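Local coordinates for protein methyl-coenzyme M reductase gamma subunit (PDB 7NKG) that forms, as the gamma subunit, part of the six-chain methyl-coenzyme M reductase, which probably makes methane from methyl-coenzyme M using factor 430, at residues C[162-165]-C[166-170]; C[177-181]-C[182-186]; C[230-233]-C[234-238]. All blocks are in the same frame, centred on the assembly; numbering follows the deposited sequence.

Contact 1 of 3, residues C[162-165]-C[166-170]; sequences RLQE and DGVMF
Gln164 and Val168 close a tight reversal through their backbones: the N-H of Gln164 meets Val168 O at 3.0 Å, nearly straight at 166°. The second backbone bond belongs to the turn itself, with Gly167 N 2.9 Å from Gln164 O and the donor well above the carbonyl plane. A third bond, from a side chain, fixes the exit: Asp166 OD1 accepts from Val168 N at 3.1 Å, met from above the carboxylate plane. Asp166 can reach forward because its CG sits between its own backbone N and carbonyl carbon (chi1 64°), which turns the carboxylate over the following peptides. A water bridges the open end of the reversal, accepting from Phe170 N at 2.9 Å and lying 2.8 Å from Arg162 O.

Apolar contact is sparser: Leu163 lays CD2 against CB of Met169 at 4.3 Å. Separately, the CG methylene of the extended Gln164 chain packs on the carbonyl oxygen of Val168, 3.3 Å from that O. At the backbone conformation of Gly167 (phi 85°) a CB would collide with the carbonyl oxygen of Asp166, a place that suits glycine.

Phe170 meets an aromatic ring of another protein's chain. The geometry is that of a type I beta turn from Gln164 to Gly167 with an Asx turn at Asp166; both follow a short strand, Leu163-Gln164, that pairs in a parallel ladder with that other chain and extends the sheet across the interface.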
ATOM      1  N   ARG C 162     -11.775 -17.439 -39.883  1.00 17.52           N
ATOM      2  CA  ARG C 162     -12.356 -18.117 -41.045  1.00 17.87           C
ATOM      3  C   ARG C 162     -11.217 -18.766 -41.846  1.00 18.01           C
ATOM      4  O   ARG C 162     -10.114 -18.216 -41.897  1.00 18.21           O
ATOM      5  CB  ARG C 162     -13.092 -17.104 -41.931  1.00 19.08           C
ATOM      6  CG  ARG C 162     -14.399 -16.639 -41.332  1.00 20.05           C
ATOM      7  CD  ARG C 162     -14.970 -15.463 -42.088  1.00 20.81           C
ATOM      8  NE  ARG C 162     -14.148 -14.262 -41.947  1.00 22.37           N
ATOM      9  CZ  ARG C 162     -14.368 -13.112 -42.585  1.00 23.00           C
ATOM     10  NH1 ARG C 162     -15.392 -12.993 -43.423  1.00 19.59           N
ATOM     11  NH2 ARG C 162     -13.553 -12.078 -42.402  1.00 22.13           N
ATOM     12  N   LEU C 163     -11.453 -19.961 -42.394  1.00 18.25           N
ATOM     13  CA  LEU C 163     -10.425 -20.625 -43.187  1.00 18.73           C
ATOM     14  C   LEU C 163     -10.139 -19.827 -44.455  1.00 18.02           C
ATOM     15  O   LEU C 163     -10.977 -19.060 -44.919  1.00 18.05           O
ATOM     16  CB  LEU C 163     -10.877 -22.025 -43.588  1.00 19.35           C
ATOM     17  CG  LEU C 163     -11.158 -23.004 -42.447  1.00 20.38           C
ATOM     18  CD1 LEU C 163     -11.784 -24.255 -42.986  1.00 21.45           C
ATOM     19  CD2 LEU C 163      -9.894 -23.382 -41.701  1.00 20.29           C
ATOM     20  N   GLN C 164      -8.949 -20.016 -45.028  1.00 17.87           N
ATOM     21  CA  GLN C 164      -8.628 -19.412 -46.319  1.00 18.62           C
ATOM     22  C   GLN C 164      -9.494 -20.088 -47.392  1.00 19.22           C
ATOM     23  O   GLN C 164     -10.058 -21.169 -47.148  1.00 19.33           O
ATOM     24  CB  GLN C 164      -7.153 -19.635 -46.630  1.00 18.97           C
ATOM     25  CG  GLN C 164      -6.242 -18.919 -45.643  1.00 19.89           C
ATOM     26  CD  GLN C 164      -4.783 -19.180 -45.889  1.00 22.64           C
ATOM     27  OE1 GLN C 164      -4.382 -20.088 -46.644  1.00 26.07           O
ATOM     28  NE2 GLN C 164      -3.957 -18.398 -45.236  1.00 20.02           N
ATOM     29  N   GLU C 165      -9.576 -19.495 -48.597  1.00 19.75           N
ATOM     30  CA  GLU C 165     -10.360 -20.099 -49.676  1.00 20.50           C
ATOM     31  C   GLU C 165      -9.879 -21.535 -50.008  1.00 20.90           C
ATOM     32  O   GLU C 165     -10.683 -22.360 -50.432  1.00 21.94           O
ATOM     33  CB  GLU C 165     -10.320 -19.214 -50.926  1.00 23.77           C
ATOM     34  CG  GLU C 165     -11.075 -17.912 -50.742  1.00 30.02           C
ATOM     35  CD  GLU C 165     -11.205 -17.082 -52.000  1.00 38.10           C
ATOM     36  OE1 GLU C 165     -10.206 -16.973 -52.748  1.00 40.17           O
ATOM     37  OE2 GLU C 165     -12.309 -16.543 -52.236  1.00 41.62           O
ATOM     38  N   ASP C 166      -8.582 -21.836 -49.773  1.00 20.56           N
ATOM     39  CA  ASP C 166      -8.042 -23.182 -50.025  1.00 20.09           C
ATOM     40  C   ASP C 166      -8.261 -24.181 -48.854  1.00 20.33           C
ATOM     41  O   ASP C 166      -7.823 -25.329 -48.952  1.00 21.01           O
ATOM     42  CB  ASP C 166      -6.560 -23.108 -50.427  1.00 20.19           C
ATOM     43  CG  ASP C 166      -5.623 -22.563 -49.366  1.00 22.04           C
ATOM     44  OD1 ASP C 166      -6.096 -22.274 -48.244  1.00 21.35           O
ATOM     45  OD2 ASP C 166      -4.416 -22.399 -49.669  1.00 22.56           O
ATOM     46  N   GLY C 167      -8.954 -23.765 -47.788  1.00 19.66           N
ATOM     47  CA  GLY C 167      -9.248 -24.627 -46.647  1.00 20.03           C
ATOM     48  C   GLY C 167      -8.162 -24.692 -45.588  1.00 20.07           C
ATOM     49  O   GLY C 167      -8.309 -25.435 -44.608  1.00 20.54           O
ATOM     50  N   VAL C 168      -7.061 -23.943 -45.777  1.00 18.90           N
ATOM     51  CA  VAL C 168      -5.953 -23.953 -44.828  1.00 19.28           C
ATOM     52  C   VAL C 168      -6.194 -22.883 -43.771  1.00 19.04           C
ATOM     53  O   VAL C 168      -6.685 -21.789 -44.090  1.00 19.38           O
ATOM     54  CB  VAL C 168      -4.619 -23.743 -45.578  1.00 19.73           C
ATOM     55  CG1 VAL C 168      -3.456 -23.585 -44.607  1.00 20.57           C
ATOM     56  CG2 VAL C 168      -4.350 -24.903 -46.532  1.00 19.89           C
ATOM     57  N   MET C 169      -5.841 -23.192 -42.520  1.00 18.29           N
ATOM     58  CA  MET C 169      -5.997 -22.227 -41.446  1.00 17.91           C
ATOM     59  C   MET C 169      -4.926 -21.135 -41.579  1.00 17.67           C
ATOM     60  O   MET C 169      -3.737 -21.435 -41.671  1.00 17.66           O
ATOM     61  CB  MET C 169      -5.904 -22.917 -40.085  1.00 18.01           C
ATOM     62  CG  MET C 169      -5.849 -21.936 -38.913  1.00 18.44           C
ATOM     63  SD  MET C 169      -5.823 -22.709 -37.291  1.00 18.39           S
ATOM     64  CE  MET C 169      -4.281 -23.693 -37.397  1.00 20.40           C
ATOM     65  N   PHE C 170      -5.354 -19.876 -41.549  1.00 17.40           N
ATOM     66  CA  PHE C 170      -4.472 -18.705 -41.635  1.00 18.01           C
ATOM     67  C   PHE C 170      -3.282 -18.774 -40.688  1.00 16.96           C
ATOM     68  O   PHE C 170      -3.439 -19.139 -39.527  1.00 16.02           O
ATOM     69  CB  PHE C 170      -5.282 -17.434 -41.308  1.00 18.13           C
ATOM     70  CG  PHE C 170      -4.483 -16.189 -40.966  1.00 18.96           C
ATOM     71  CD1 PHE C 170      -3.889 -15.429 -41.962  1.00 19.68           C
ATOM     72  CD2 PHE C 170      -4.307 -15.797 -39.647  1.00 19.54           C
ATOM     73  CE1 PHE C 170      -3.186 -14.265 -41.650  1.00 20.27           C
ATOM     74  CE2 PHE C 170      -3.588 -14.648 -39.336  1.00 20.28           C
ATOM     75  CZ  PHE C 170      -3.034 -13.887 -40.338  1.00 19.93           C
TER
HETATM   76  O   HOH W   1      -8.116 -19.698 -40.566  1.00 16.45           O

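Contact 2 of 3, residues C[177-181]-C[182-186]; sequences RLEGG and TIIMD
Arg177 starts with CG between its backbone N and carbonyl carbon (chi1 75°) and bends again at chi3 (70°), which carries its guanidinium across the hairpin to Asp186. Asp186 takes the same kind of first torsion, and the two side chains cross at about a right angle. The grip is end-on and double: NH1 of Arg177 reaches Asp186 OD1 at 2.8 Å, on the syn side and close to the guanidinium plane, while NH2 meets OD2 of Asp186 at 3.0 Å from above the carboxylate plane. NH2 of Arg177 also donates to Glu179 OE2 at 2.9 Å, and NE pairs with Asp174. Glu179 OE1 has a long, weak ion pair with Lys197. The aliphatic part of Glu179 crosses Ile184, Glu179 CB lying 3.8 Å from Ile184 CG1.

The backbone beneath is an antiparallel ladder. Arg177 and Ile184 form a hydrogen-bonded pair, with Ile184 N 2.9 Å from Arg177 O at 174°. Leu178 and Ile183 form the next, non-hydrogen-bonded pair, where Leu178 CB packs on Ile183 CD1 at 3.9 Å. A type I' turn through Gly180 and Gly181, both at positive phi, closes the hairpin.

A leucine here, lacking the guanidinium, would probably leave the Asp186 carboxylate free to turn and the 4.7 Å approach of Glu179 OE2 to Asp186 OD2 less well compensated. The network therefore implies charge compensation: one guanidinium probably offsets the mutual repulsion of the surrounding acids while tying the two strands together.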
ATOM      1  N   ARG C 177       1.852 -24.151 -45.951  1.00 19.34           N
ATOM      2  CA  ARG C 177       0.804 -23.829 -46.903  1.00 20.15           C
ATOM      3  C   ARG C 177       0.581 -24.975 -47.871  1.00 22.16           C
ATOM      4  O   ARG C 177       1.425 -25.856 -48.001  1.00 22.82           O
ATOM      5  CB  ARG C 177       1.157 -22.534 -47.665  1.00 20.24           C
ATOM      6  CG  ARG C 177       2.245 -22.691 -48.734  1.00 21.19           C
ATOM      7  CD  ARG C 177       2.942 -21.376 -49.043  1.00 21.78           C
ATOM      8  NE  ARG C 177       3.779 -20.937 -47.918  1.00 22.40           N
ATOM      9  CZ  ARG C 177       4.990 -21.411 -47.624  1.00 24.37           C
ATOM     10  NH1 ARG C 177       5.648 -20.954 -46.566  1.00 22.45           N
ATOM     11  NH2 ARG C 177       5.561 -22.337 -48.396  1.00 24.00           N
ATOM     12  N   LEU C 178      -0.559 -24.947 -48.555  1.00 22.94           N
ATOM     13  CA  LEU C 178      -0.896 -25.958 -49.535  1.00 24.90           C
ATOM     14  C   LEU C 178      -0.205 -25.525 -50.818  1.00 27.27           C
ATOM     15  O   LEU C 178      -0.522 -24.455 -51.353  1.00 28.05           O
ATOM     16  CB  LEU C 178      -2.428 -26.029 -49.684  1.00 25.11           C
ATOM     17  CG  LEU C 178      -2.993 -27.086 -50.606  1.00 26.64           C
ATOM     18  CD1 LEU C 178      -2.749 -28.500 -50.063  1.00 27.10           C
ATOM     19  CD2 LEU C 178      -4.503 -26.856 -50.810  1.00 27.54           C
ATOM     20  N   GLU C 179       0.821 -26.289 -51.225  1.00 27.91           N
ATOM     21  CA  GLU C 179       1.645 -26.033 -52.408  1.00 30.03           C
ATOM     22  C   GLU C 179       1.566 -27.220 -53.329  1.00 31.53           C
ATOM     23  O   GLU C 179       2.121 -28.270 -53.000  1.00 31.61           O
ATOM     24  CB  GLU C 179       3.117 -25.885 -52.020  1.00 33.31           C
ATOM     25  CG  GLU C 179       3.441 -24.660 -51.213  1.00 38.81           C
ATOM     26  CD  GLU C 179       4.886 -24.222 -51.326  1.00 43.64           C
ATOM     27  OE1 GLU C 179       5.764 -25.082 -51.575  1.00 46.72           O
ATOM     28  OE2 GLU C 179       5.136 -23.004 -51.187  1.00 43.10           O
ATOM     29  N   GLY C 180       0.885 -27.057 -54.453  1.00 32.26           N
ATOM     30  CA  GLY C 180       0.772 -28.101 -55.462  1.00 32.93           C
ATOM     31  C   GLY C 180       0.310 -29.449 -54.961  1.00 32.98           C
ATOM     32  O   GLY C 180       1.002 -30.440 -55.172  1.00 34.04           O
ATOM     33  N   GLY C 181      -0.845 -29.482 -54.307  1.00 31.56           N
ATOM     34  CA  GLY C 181      -1.479 -30.705 -53.831  1.00 30.42           C
ATOM     35  C   GLY C 181      -0.962 -31.310 -52.539  1.00 28.49           C
ATOM     36  O   GLY C 181      -1.426 -32.384 -52.155  1.00 29.01           O
ATOM     37  N   THR C 182      -0.060 -30.619 -51.812  1.00 25.50           N
ATOM     38  CA  THR C 182       0.427 -31.135 -50.523  1.00 24.38           C
ATOM     39  C   THR C 182       0.752 -29.991 -49.567  1.00 22.92           C
ATOM     40  O   THR C 182       0.981 -28.869 -50.018  1.00 23.28           O
ATOM     41  CB  THR C 182       1.667 -32.028 -50.711  1.00 24.82           C
ATOM     42  OG1 THR C 182       1.858 -32.814 -49.524  1.00 25.51           O
ATOM     43  CG2 THR C 182       2.932 -31.219 -51.092  1.00 25.47           C
ATOM     44  N   ILE C 183       0.785 -30.275 -48.253  1.00 21.50           N
ATOM     45  CA  ILE C 183       1.121 -29.233 -47.284  1.00 20.81           C
ATOM     46  C   ILE C 183       2.626 -29.206 -47.144  1.00 21.32           C
ATOM     47  O   ILE C 183       3.236 -30.221 -46.788  1.00 21.91           O
ATOM     48  CB  ILE C 183       0.430 -29.430 -45.919  1.00 20.58           C
ATOM     49  CG1 ILE C 183      -1.116 -29.278 -46.086  1.00 21.05           C
ATOM     50  CG2 ILE C 183       1.025 -28.435 -44.869  1.00 21.04           C
ATOM     51  CD1 ILE C 183      -1.667 -27.809 -46.246  1.00 22.59           C
ATOM     52  N   ILE C 184       3.212 -28.029 -47.365  1.00 20.89           N
ATOM     53  CA  ILE C 184       4.644 -27.825 -47.236  1.00 21.48           C
ATOM     54  C   ILE C 184       4.883 -26.917 -46.057  1.00 22.00           C
ATOM     55  O   ILE C 184       4.314 -25.832 -46.016  1.00 21.82           O
ATOM     56  CB  ILE C 184       5.218 -27.165 -48.533  1.00 22.82           C
ATOM     57  CG1 ILE C 184       5.125 -28.129 -49.749  1.00 24.48           C
ATOM     58  CG2 ILE C 184       6.661 -26.642 -48.324  1.00 23.44           C
ATOM     59  CD1 ILE C 184       5.885 -29.427 -49.654  1.00 25.87           C
ATOM     60  N   MET C 185       5.791 -27.311 -45.160  1.00 21.78           N
ATOM     61  CA  MET C 185       6.237 -26.488 -44.058  1.00 21.60           C
ATOM     62  C   MET C 185       7.723 -26.184 -44.345  1.00 22.43           C
ATOM     63  O   MET C 185       8.532 -27.103 -44.406  1.00 22.60           O
ATOM     64  CB  MET C 185       6.100 -27.238 -42.731  1.00 21.81           C
ATOM     65  CG  MET C 185       6.419 -26.366 -41.563  1.00 23.05           C
ATOM     66  SD  MET C 185       6.015 -27.114 -39.983  1.00 23.08           S
ATOM     67  CE  MET C 185       6.323 -25.682 -38.928  1.00 21.68           C
ATOM     68  N   ASP C 186       8.062 -24.911 -44.588  1.00 21.96           N
ATOM     69  CA  ASP C 186       9.434 -24.511 -44.928  1.00 22.13           C
ATOM     70  C   ASP C 186      10.017 -23.448 -43.966  1.00 22.12           C
ATOM     71  O   ASP C 186      10.967 -22.751 -44.314  1.00 23.28           O
ATOM     72  CB  ASP C 186       9.509 -24.066 -46.399  1.00 22.63           C
ATOM     73  CG  ASP C 186       8.611 -22.905 -46.763  1.00 26.23           C
ATOM     74  OD1 ASP C 186       8.029 -22.287 -45.836  1.00 26.21           O
ATOM     75  OD2 ASP C 186       8.480 -22.616 -47.976  1.00 28.30           O
TER

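Contact 3 of 3, residues C[230-233]-C[234-238]; sequences VEWV and QRIWE
Ile236 places CG1 over one face of the Trp232 indole, 3.8 Å from the centroid of the six-membered ring and 22° off its normal, which defines a CH-pi contact. Ile236 CG1 is offset toward the rim and lies 3.6 Å from CE2 of Trp232. Trp232 holds CG anti to its backbone N (chi1 176°), which swings the indole outward with a slight lean toward the C-terminal turn, where Ile236 meets it; Ile236 has its CG1 beside its own N, facing that ring.

On another side of the helix, Val230 and Gln234 lie side by side and point the same way, CG1 of Val230 4.0 Å from NE2 of Gln234. The CG of Gln234 also rests 3.3 Å from Val230 O.

Behind these side chains, successive backbone bonds set the spacing. Gln234 N donates to Val230 O at 3.1 Å and Ile236 N to Trp232 O at 2.9 Å, the latter almost straight at 168°. Arg235 to Glu231 and Trp237 to Val233 repeat the step, so that residues four apart come to lie on the same flank.

Farther out, two other protein chains take the polar ends. A polar side chain of one accepts from Gln234 NE2; the backbone of the other binds Trp232 NE1, and a basic side chain of that same neighbouring chain forms a salt bridge with Glu231. This is the i to i+4 pattern of an alpha helix, here the C-terminal helix 227-245, with its side chains packed between neighbouring subunits of the assembly.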
ATOM      1  N   VAL C 230     -23.346 -33.085 -21.214  1.00 19.47           N
ATOM      2  CA  VAL C 230     -24.032 -31.948 -20.574  1.00 19.83           C
ATOM      3  C   VAL C 230     -24.378 -32.337 -19.119  1.00 19.51           C
ATOM      4  O   VAL C 230     -24.164 -31.551 -18.203  1.00 19.69           O
ATOM      5  CB  VAL C 230     -25.307 -31.524 -21.350  1.00 20.13           C
ATOM      6  CG1 VAL C 230     -26.064 -30.427 -20.608  1.00 20.35           C
ATOM      7  CG2 VAL C 230     -24.953 -31.055 -22.763  1.00 20.69           C
ATOM      8  N   GLU C 231     -24.868 -33.575 -18.923  1.00 18.90           N
ATOM      9  CA  GLU C 231     -25.194 -34.088 -17.591  1.00 18.94           C
ATOM     10  C   GLU C 231     -23.942 -34.127 -16.707  1.00 18.50           C
ATOM     11  O   GLU C 231     -24.002 -33.758 -15.539  1.00 19.12           O
ATOM     12  CB  GLU C 231     -25.777 -35.505 -17.709  1.00 21.86           C
ATOM     13  CG  GLU C 231     -26.091 -36.124 -16.360  1.00 27.03           C
ATOM     14  CD  GLU C 231     -26.608 -37.542 -16.418  1.00 34.87           C
ATOM     15  OE1 GLU C 231     -26.693 -38.126 -17.523  1.00 37.20           O
ATOM     16  OE2 GLU C 231     -26.946 -38.060 -15.331  1.00 35.82           O
ATOM     17  N   TRP C 232     -22.821 -34.611 -17.243  1.00 18.11           N
ATOM     18  CA  TRP C 232     -21.557 -34.697 -16.511  1.00 18.36           C
ATOM     19  C   TRP C 232     -21.117 -33.307 -16.036  1.00 18.64           C
ATOM     20  O   TRP C 232     -20.747 -33.139 -14.866  1.00 19.32           O
ATOM     21  CB  TRP C 232     -20.486 -35.343 -17.397  1.00 18.07           C
ATOM     22  CG  TRP C 232     -19.123 -35.395 -16.773  1.00 19.19           C
ATOM     23  CD1 TRP C 232     -18.602 -36.400 -16.010  1.00 20.44           C
ATOM     24  CD2 TRP C 232     -18.131 -34.363 -16.815  1.00 19.23           C
ATOM     25  NE1 TRP C 232     -17.349 -36.050 -15.560  1.00 20.52           N
ATOM     26  CE2 TRP C 232     -17.041 -34.796 -16.028  1.00 20.35           C
ATOM     27  CE3 TRP C 232     -18.048 -33.118 -17.459  1.00 20.05           C
ATOM     28  CZ2 TRP C 232     -15.904 -34.012 -15.837  1.00 21.04           C
ATOM     29  CZ3 TRP C 232     -16.932 -32.335 -17.251  1.00 21.17           C
ATOM     30  CH2 TRP C 232     -15.868 -32.786 -16.459  1.00 21.31           C
ATOM     31  N   VAL C 233     -21.217 -32.293 -16.911  1.00 17.91           N
ATOM     32  CA  VAL C 233     -20.854 -30.918 -16.537  1.00 17.69           C
ATOM     33  C   VAL C 233     -21.717 -30.446 -15.368  1.00 18.27           C
ATOM     34  O   VAL C 233     -21.198 -29.912 -14.399  1.00 19.12           O
ATOM     35  CB  VAL C 233     -20.981 -29.945 -17.731  1.00 17.45           C
ATOM     36  CG1 VAL C 233     -20.806 -28.494 -17.272  1.00 18.14           C
ATOM     37  CG2 VAL C 233     -19.957 -30.268 -18.809  1.00 17.55           C
ATOM     38  N   GLN C 234     -23.038 -30.632 -15.487  1.00 17.92           N
ATOM     39  CA  GLN C 234     -23.987 -30.212 -14.460  1.00 17.74           C
ATOM     40  C   GLN C 234     -23.738 -30.943 -13.152  1.00 17.92           C
ATOM     41  O   GLN C 234     -23.869 -30.341 -12.096  1.00 18.78           O
ATOM     42  CB  GLN C 234     -25.421 -30.434 -14.953  1.00 17.90           C
ATOM     43  CG  GLN C 234     -25.773 -29.496 -16.115  1.00 19.44           C
ATOM     44  CD  GLN C 234     -27.095 -29.794 -16.777  1.00 21.89           C
ATOM     45  OE1 GLN C 234     -27.598 -30.935 -16.761  1.00 22.92           O
ATOM     46  NE2 GLN C 234     -27.678 -28.775 -17.403  1.00 19.58           N
ATOM     47  N   ARG C 235     -23.373 -32.235 -13.217  1.00 17.51           N
ATOM     48  CA  ARG C 235     -23.103 -33.020 -12.023  0.50 18.66           C
ATOM     49  C   ARG C 235     -21.854 -32.511 -11.316  1.00 18.33           C
ATOM     50  O   ARG C 235     -21.873 -32.332 -10.099  1.00 18.95           O
ATOM     51  CB  ARG C 235     -22.944 -34.492 -12.400  0.50 21.46           C
ATOM     52  CG  ARG C 235     -22.665 -35.400 -11.230  0.50 27.01           C
ATOM     53  CD  ARG C 235     -22.735 -36.832 -11.678  0.50 32.77           C
ATOM     54  NE  ARG C 235     -23.128 -37.712 -10.576  0.50 37.69           N
ATOM     55  CZ  ARG C 235     -22.364 -38.619  -9.967  0.50 40.61           C
ATOM     56  NH1 ARG C 235     -21.106 -38.816 -10.353  0.50 39.80           N
ATOM     57  NH2 ARG C 235     -22.856 -39.347  -8.973  0.50 41.48           N
ATOM     58  N   ILE C 236     -20.768 -32.260 -12.068  1.00 17.42           N
ATOM     59  CA  ILE C 236     -19.530 -31.739 -11.475  1.00 17.26           C
ATOM     60  C   ILE C 236     -19.798 -30.366 -10.876  1.00 17.28           C
ATOM     61  O   ILE C 236     -19.373 -30.095  -9.755  1.00 17.63           O
ATOM     62  CB  ILE C 236     -18.400 -31.664 -12.546  1.00 18.18           C
ATOM     63  CG1 ILE C 236     -17.974 -33.095 -12.988  1.00 18.73           C
ATOM     64  CG2 ILE C 236     -17.195 -30.833 -12.060  1.00 19.37           C
ATOM     65  CD1 ILE C 236     -17.262 -33.973 -11.928  1.00 19.37           C
ATOM     66  N   TRP C 237     -20.531 -29.512 -11.596  1.00 17.05           N
ATOM     67  CA  TRP C 237     -20.872 -28.183 -11.089  1.00 17.82           C
ATOM     68  C   TRP C 237     -21.682 -28.299  -9.774  1.00 18.10           C
ATOM     69  O   TRP C 237     -21.333 -27.658  -8.779  1.00 18.61           O
ATOM     70  CB  TRP C 237     -21.665 -27.404 -12.150  1.00 18.02           C
ATOM     71  CG  TRP C 237     -22.375 -26.195 -11.628  1.00 18.31           C
ATOM     72  CD1 TRP C 237     -21.842 -24.966 -11.387  1.00 19.20           C
ATOM     73  CD2 TRP C 237     -23.768 -26.107 -11.303  1.00 18.41           C
ATOM     74  NE1 TRP C 237     -22.808 -24.119 -10.902  1.00 19.44           N
ATOM     75  CE2 TRP C 237     -24.015 -24.784 -10.884  1.00 19.28           C
ATOM     76  CE3 TRP C 237     -24.843 -27.003 -11.384  1.00 19.24           C
ATOM     77  CZ2 TRP C 237     -25.289 -24.356 -10.496  1.00 19.58           C
ATOM     78  CZ3 TRP C 237     -26.096 -26.580 -10.982  1.00 19.78           C
ATOM     79  CH2 TRP C 237     -26.307 -25.271 -10.545  1.00 20.03           C
ATOM     80  N   GLU C 238     -22.729 -29.143  -9.763  1.00 17.69           N
ATOM     81  CA  GLU C 238     -23.573 -29.266  -8.576  1.00 18.56           C
ATOM     82  C   GLU C 238     -22.794 -29.823  -7.392  1.00 18.82           C
ATOM     83  O   GLU C 238     -22.885 -29.263  -6.301  1.00 19.86           O
ATOM     84  CB  GLU C 238     -24.818 -30.107  -8.854  1.00 21.64           C
ATOM     85  CG  GLU C 238     -25.732 -30.201  -7.646  1.00 26.92           C
ATOM     86  CD  GLU C 238     -27.166 -30.595  -7.935  1.00 36.41           C
ATOM     87  OE1 GLU C 238     -27.456 -31.009  -9.081  1.00 36.85           O
ATOM     88  OE2 GLU C 238     -27.999 -30.492  -7.005  1.00 40.34           O
TER

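How the contacts relate
Contacts 1 and 2 follow one another in the chain and touch: Val168 CG2 lies 3.9 Å from Leu178 CB and 4.0 Å from Ile183 CD1, so the turn packs against the hairpin, their centres 13 Å apart. Contact 3 stands apart, its centre about 35 Å from contact 1 and 43 Å from contact 2, across the chain's centre from the latter. Contact 3 has four buried touching residues and none exposed, whereas contacts 1 and 2 each reach two exposed residues at their turns. Contacts 1 and 3 meet other protein chains; none touches contact 2, which pairs strands 176-179 and 182-187 with charges on one face and apolar packing toward contact 1 on the other.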